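Local structure of thioredoxin (H-type,TRX-H) (Edwardsiella tarda, 5ZF2) at residues V22-D27 and A63-F68; T11-S16 and R52-N57. The protein inhibits ASK1-MAPK signalling to promote pathogenesis during infection, as a thioredoxin-like protein that probably works as a secreted effector. One frame throughout, in Å; residues are numbered along the deposited sequence.

How the contacts relate
Both contacts pack a helix against the same sheet, whose strands 20-25 and 52-57 are neighbours. Contact 1 sets helix 62-68 against strand 20-25 and contact 2 sets helix 7-15 against strand 52-57; their centres lie about 12 Å apart. Backbone bonding ties them together, with Asp23 N probably donating to Phe54 O and Tyr25 N to Val56 O, each at 2.9 Å. Contact 1 is core: four buried residues, all apolar. Contact 2 runs from core to surface, an alanine meeting a phenylalanine edge inside and a glutamine amide at the edge of an arginine guanidinium farther out. Along the chain the segments alternate.

Contact 1 (V22-D27 and A63-F68); sequences VDVYAD and AALQQF
Val22 and Val24 on strand 20-25 look across at helix 62-68 with the backbones well apart, the CA atoms of Val22 and Phe68 being 8.6 Å from each other and those of Val24 and Leu65 8.4 Å. Val22 meets the Phe68 ring with both methyls over one face. Its CG1, anti to the backbone N (chi1 168°), sits 4.0 Å from the centroid of the Phe68 ring and 13° off the ring normal, a CH-pi contact, while Val22 CG2 reaches the far end of the ring at Phe68 CZ, 3.8 Å away. The opposite face of the ring carries CG of Gln67, from the same helix, so the ring lies between an aliphatic chain of its own helix and the strand. Phe10 of helix 7-15 adds an edge-to-face ring contact, and Ile77 and Tyr79 of strand 75-80 also touch the ring. Two residues on, the touch is slighter: Val24 CG1 meets Leu65 CD2 at 4.0 Å. Leu65 leaves its helix beside the strand; chi2 of -176° sends CD1 out anti to CA, while CD2, turned back beside CA, makes the approach. No hydrogen bond links the segments, and all four residues are buried. This is helix-on-sheet packing in the thioredoxin-fold core; Val24 lies close to, without touching, Cys29 and Cys32, probably a thioredoxin-type CxxC pair.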
loop_
_atom_site.group_PDB
_atom_site.type_symbol
_atom_site.label_atom_id
_atom_site.label_comp_id
_atom_site.label_asym_id
_atom_site.label_seq_id
_atom_site.Cartn_x
_atom_site.Cartn_y
_atom_site.Cartn_z
ATOM N N VAL A 22 -0.790 0.100 -2.628
ATOM C CA VAL A 22 0.644 0.293 -2.788
ATOM C C VAL A 22 1.161 0.882 -1.482
ATOM O O VAL A 22 0.737 1.974 -1.076
ATOM C CB VAL A 22 0.945 1.213 -3.986
ATOM C CG1 VAL A 22 2.407 1.651 -3.990
ATOM C CG2 VAL A 22 0.585 0.495 -5.284
ATOM N N ASP A 23 2.080 0.175 -0.839
ATOM C CA ASP A 23 2.578 0.518 0.489
ATOM C C ASP A 23 4.077 0.751 0.363
ATOM O O ASP A 23 4.854 -0.207 0.294
ATOM C CB ASP A 23 2.261 -0.591 1.491
ATOM C CG ASP A 23 2.847 -0.335 2.871
ATOM O OD1 ASP A 23 3.524 0.685 3.088
ATOM O OD2 ASP A 23 2.626 -1.185 3.752
ATOM N N VAL A 24 4.481 2.016 0.357
ATOM C CA VAL A 24 5.884 2.376 0.163
ATOM C C VAL A 24 6.573 2.477 1.514
ATOM O O VAL A 24 6.288 3.386 2.306
ATOM C CB VAL A 24 6.023 3.693 -0.604
ATOM C CG1 VAL A 24 7.509 4.042 -0.749
ATOM C CG2 VAL A 24 5.339 3.588 -1.967
ATOM N N TYR A 25 7.547 1.611 1.737
ATOM C CA TYR A 25 8.179 1.506 3.036
ATOM C C TYR A 25 9.672 1.735 2.887
ATOM O O TYR A 25 10.219 1.773 1.779
ATOM C CB TYR A 25 7.893 0.125 3.667
ATOM C CG TYR A 25 8.691 -1.009 3.036
ATOM C CD1 TYR A 25 8.273 -1.629 1.859
ATOM C CD2 TYR A 25 9.879 -1.444 3.614
ATOM C CE1 TYR A 25 9.037 -2.651 1.274
ATOM C CE2 TYR A 25 10.631 -2.453 3.039
ATOM C CZ TYR A 25 10.202 -3.055 1.877
ATOM O OH TYR A 25 10.977 -4.068 1.335
ATOM N N ALA A 26 10.336 1.884 4.038
ATOM C CA ALA A 26 11.788 1.919 4.102
ATOM C C ALA A 26 12.221 1.125 5.324
ATOM O O ALA A 26 11.567 1.183 6.370
ATOM C CB ALA A 26 12.316 3.355 4.175
ATOM N N ASP A 27 13.328 0.392 5.185
ATOM C CA ASP A 27 13.827 -0.473 6.246
ATOM C C ASP A 27 14.321 0.280 7.474
ATOM O O ASP A 27 14.479 -0.348 8.525
ATOM C CB ASP A 27 14.944 -1.369 5.710
ATOM C CG ASP A 27 14.407 -2.595 4.986
ATOM O OD1 ASP A 27 13.269 -3.019 5.283
ATOM O OD2 ASP A 27 15.124 -3.138 4.118
ATOM N N ALA A 63 12.192 2.894 -10.094
ATOM C CA ALA A 63 11.255 2.982 -11.211
ATOM C C ALA A 63 9.817 2.936 -10.715
ATOM O O ALA A 63 8.939 3.639 -11.246
ATOM C CB ALA A 63 11.517 1.857 -12.218
ATOM N N ALA A 64 9.561 2.144 -9.668
ATOM C CA ALA A 64 8.221 2.094 -9.094
ATOM C C ALA A 64 7.823 3.439 -8.494
ATOM O O ALA A 64 6.673 3.875 -8.643
ATOM C CB ALA A 64 8.146 0.979 -8.039
ATOM N N LEU A 65 8.763 4.135 -7.843
ATOM C CA LEU A 65 8.419 5.420 -7.232
ATOM C C LEU A 65 7.964 6.436 -8.273
ATOM O O LEU A 65 7.006 7.187 -8.041
ATOM C CB LEU A 65 9.605 5.983 -6.455
ATOM C CG LEU A 65 10.141 5.145 -5.289
ATOM C CD1 LEU A 65 11.267 5.915 -4.575
ATOM C CD2 LEU A 65 9.007 4.803 -4.342
ATOM N N GLN A 66 8.670 6.518 -9.403
ATOM C CA GLN A 66 8.270 7.463 -10.438
ATOM C C GLN A 66 6.885 7.129 -10.970
ATOM O O GLN A 66 6.047 8.016 -11.151
ATOM C CB GLN A 66 9.289 7.471 -11.579
ATOM C CG GLN A 66 10.531 8.296 -11.280
ATOM C CD GLN A 66 10.231 9.779 -11.088
ATOM O OE1 GLN A 66 9.328 10.331 -11.723
ATOM N NE2 GLN A 66 10.993 10.432 -10.210
ATOM N N GLN A 67 6.621 5.849 -11.199
ATOM C CA GLN A 67 5.308 5.418 -11.668
ATOM C C GLN A 67 4.186 5.879 -10.732
ATOM O O GLN A 67 3.101 6.277 -11.183
ATOM C CB GLN A 67 5.329 3.894 -11.782
ATOM C CG GLN A 67 3.994 3.246 -12.019
ATOM C CD GLN A 67 4.129 1.729 -12.172
ATOM O OE1 GLN A 67 5.047 1.122 -11.621
ATOM N NE2 GLN A 67 3.215 1.117 -12.909
ATOM N N PHE A 68 4.419 5.811 -9.425
ATOM C CA PHE A 68 3.427 6.128 -8.412
ATOM C C PHE A 68 3.489 7.576 -7.942
ATOM O O PHE A 68 2.651 7.972 -7.127
ATOM C CB PHE A 68 3.616 5.185 -7.216
ATOM C CG PHE A 68 3.354 3.733 -7.551
ATOM C CD1 PHE A 68 2.168 3.359 -8.148
ATOM C CD2 PHE A 68 4.315 2.752 -7.292
ATOM C CE1 PHE A 68 1.919 2.037 -8.466
ATOM C CE2 PHE A 68 4.077 1.431 -7.618
ATOM C CZ PHE A 68 2.876 1.071 -8.204
#

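Contact 2 (T11-S16 and R52-N57); sequences TQAQAS and RVFKVN
Ala13 of helix 7-15 packs on Arg52 and Phe54 of strand 52-57 in a helix-on-sheet layer of the thioredoxin fold. The short helical segment runs nearly antiparallel to the strand, with the axes 9.9 Å apart. The nearest CA atoms are those of Ala13 and Arg52.

The apolar part is small and close. The methyl of Ala13 points at the strand and comes to the edge of the Phe54 ring, near its plane, with Ala13 CB 3.5 Å from Phe54 CE2 and equally near CZ. Both residues are buried, and Val20 of the neighbouring strand also touches Phe54.

The same methyl serves a second flat group. Ala13 CB lies over one face of the Arg52 guanidinium, displaced toward its rim and 4.0 Å from Arg52 NH1. The arginine chain is bent at both chi2 and chi3, which turns one guanidinium face to the Ala13 methyl.

At the polar, outer side the Gln12 amide approaches the guanidinium edge. Gln12 NE2 stands 3.7 Å from Arg52 NH1, with the two planes turned 41° apart, and the pair makes no hydrogen bond. Both nitrogens carry N-H donors, so the pair is simple packing of the amide against the guanidinium edge. The arginine takes its polar partners from the N-terminal part of the chain: NE bonds Ser1 OG, and NH2 forms a salt bridge with Glu3, on the edge strand beside 52-57.

Within 11-16, Ala13 O accepts from both the backbone N and the hydroxyl of Ser16, whose OG also bonds Ala18 N. Ser16 OG donates to Ala13 O at 2.6 Å, lying 16° out of the carbonyl plane at a C=O...OG angle of 134°.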
loop_
_atom_site.group_PDB
_atom_site.type_symbol
_atom_site.label_atom_id
_atom_site.label_comp_id
_atom_site.label_asym_id
_atom_site.label_seq_id
_atom_site.Cartn_x
_atom_site.Cartn_y
_atom_site.Cartn_z
ATOM N N THR A 11 0.662 -5.363 -12.269
ATOM C CA THR A 11 -0.193 -5.184 -13.435
ATOM C C THR A 11 -1.298 -6.233 -13.456
ATOM O O THR A 11 -2.449 -5.929 -13.805
ATOM C CB THR A 11 0.624 -5.232 -14.738
ATOM O OG1 THR A 11 1.103 -6.551 -14.964
ATOM C CG2 THR A 11 1.816 -4.282 -14.699
ATOM N N GLN A 12 -0.985 -7.463 -13.036
ATOM C CA GLN A 12 -2.019 -8.490 -13.007
ATOM C C GLN A 12 -3.061 -8.179 -11.936
ATOM O O GLN A 12 -4.263 -8.357 -12.166
ATOM C CB GLN A 12 -1.390 -9.863 -12.793
ATOM C CG GLN A 12 -2.390 -10.985 -12.655
ATOM C CD GLN A 12 -2.097 -11.862 -11.456
ATOM O OE1 GLN A 12 -1.253 -12.751 -11.532
ATOM N NE2 GLN A 12 -2.760 -11.593 -10.326
ATOM N N ALA A 13 -2.628 -7.683 -10.771
ATOM C CA ALA A 13 -3.595 -7.256 -9.759
ATOM C C ALA A 13 -4.493 -6.128 -10.277
ATOM O O ALA A 13 -5.718 -6.164 -10.089
ATOM C CB ALA A 13 -2.868 -6.824 -8.477
ATOM N N GLN A 14 -3.919 -5.133 -10.954
ATOM C CA GLN A 14 -4.735 -4.020 -11.448
ATOM C C GLN A 14 -5.757 -4.465 -12.484
ATOM O O GLN A 14 -6.845 -3.883 -12.570
ATOM C CB GLN A 14 -3.851 -2.930 -12.048
ATOM C CG GLN A 14 -2.976 -2.247 -11.022
ATOM C CD GLN A 14 -3.748 -1.246 -10.185
ATOM O OE1 GLN A 14 -4.595 -1.618 -9.367
ATOM N NE2 GLN A 14 -3.457 0.033 -10.388
ATOM N N ALA A 15 -5.425 -5.456 -13.299
ATOM C CA ALA A 15 -6.366 -5.937 -14.303
ATOM C C ALA A 15 -7.431 -6.873 -13.723
ATOM O O ALA A 15 -8.432 -7.140 -14.398
ATOM C CB ALA A 15 -5.599 -6.644 -15.422
ATOM N N SER A 16 -7.265 -7.337 -12.482
ATOM C CA SER A 16 -8.137 -8.340 -11.886
ATOM C C SER A 16 -9.475 -7.788 -11.411
ATOM O O SER A 16 -10.389 -8.575 -11.151
ATOM C CB SER A 16 -7.449 -8.984 -10.679
ATOM O OG SER A 16 -7.422 -8.061 -9.586
ATOM N N ARG A 52 -5.227 -6.514 -2.474
ATOM C CA ARG A 52 -3.919 -6.991 -2.895
ATOM C C ARG A 52 -2.911 -5.901 -2.528
ATOM O O ARG A 52 -2.915 -4.824 -3.130
ATOM C CB ARG A 52 -3.899 -7.271 -4.395
ATOM C CG ARG A 52 -5.033 -8.127 -4.895
ATOM C CD ARG A 52 -4.829 -9.572 -4.500
ATOM N NE ARG A 52 -3.550 -10.100 -4.973
ATOM C CZ ARG A 52 -3.293 -10.470 -6.230
ATOM N NH1 ARG A 52 -4.229 -10.371 -7.177
ATOM N NH2 ARG A 52 -2.085 -10.937 -6.542
ATOM N N VAL A 53 -2.050 -6.187 -1.560
ATOM C CA VAL A 53 -1.083 -5.218 -1.032
ATOM C C VAL A 53 0.267 -5.472 -1.676
ATOM O O VAL A 53 0.724 -6.623 -1.727
ATOM C CB VAL A 53 -0.974 -5.328 0.496
ATOM C CG1 VAL A 53 0.059 -4.306 1.049
ATOM C CG2 VAL A 53 -2.349 -5.182 1.128
ATOM N N PHE A 54 0.911 -4.406 -2.177
ATOM C CA PHE A 54 2.267 -4.504 -2.701
ATOM C C PHE A 54 3.199 -3.601 -1.907
ATOM O O PHE A 54 2.953 -2.395 -1.794
ATOM C CB PHE A 54 2.318 -4.147 -4.186
ATOM C CG PHE A 54 1.537 -5.090 -5.026
ATOM C CD1 PHE A 54 2.127 -6.266 -5.488
ATOM C CD2 PHE A 54 0.216 -4.825 -5.329
ATOM C CE1 PHE A 54 1.408 -7.159 -6.244
ATOM C CE2 PHE A 54 -0.527 -5.734 -6.076
ATOM C CZ PHE A 54 0.078 -6.901 -6.523
ATOM N N LYS A 55 4.265 -4.186 -1.369
ATOM C CA LYS A 55 5.257 -3.440 -0.609
ATOM C C LYS A 55 6.343 -2.958 -1.562
ATOM O O LYS A 55 7.050 -3.771 -2.177
ATOM C CB LYS A 55 5.842 -4.301 0.508
ATOM C CG LYS A 55 4.806 -4.803 1.540
ATOM C CD LYS A 55 4.595 -3.816 2.693
ATOM C CE LYS A 55 3.690 -4.412 3.786
ATOM N NZ LYS A 55 4.319 -5.552 4.536
ATOM N N VAL A 56 6.461 -1.640 -1.683
ATOM C CA VAL A 56 7.452 -0.986 -2.525
ATOM C C VAL A 56 8.575 -0.500 -1.624
ATOM O O VAL A 56 8.345 0.302 -0.710
ATOM C CB VAL A 56 6.833 0.188 -3.308
ATOM C CG1 VAL A 56 7.890 0.854 -4.213
ATOM C CG2 VAL A 56 5.648 -0.293 -4.148
ATOM N N ASN A 57 9.784 -1.007 -1.859
ATOM C CA ASN A 57 10.932 -0.600 -1.066
ATOM C C ASN A 57 11.439 0.733 -1.614
ATOM O O ASN A 57 11.979 0.802 -2.724
ATOM C CB ASN A 57 12.008 -1.681 -1.081
ATOM C CG ASN A 57 13.188 -1.351 -0.172
ATOM O OD1 ASN A 57 13.581 -0.191 -0.025
ATOM N ND2 ASN A 57 13.746 -2.383 0.464
#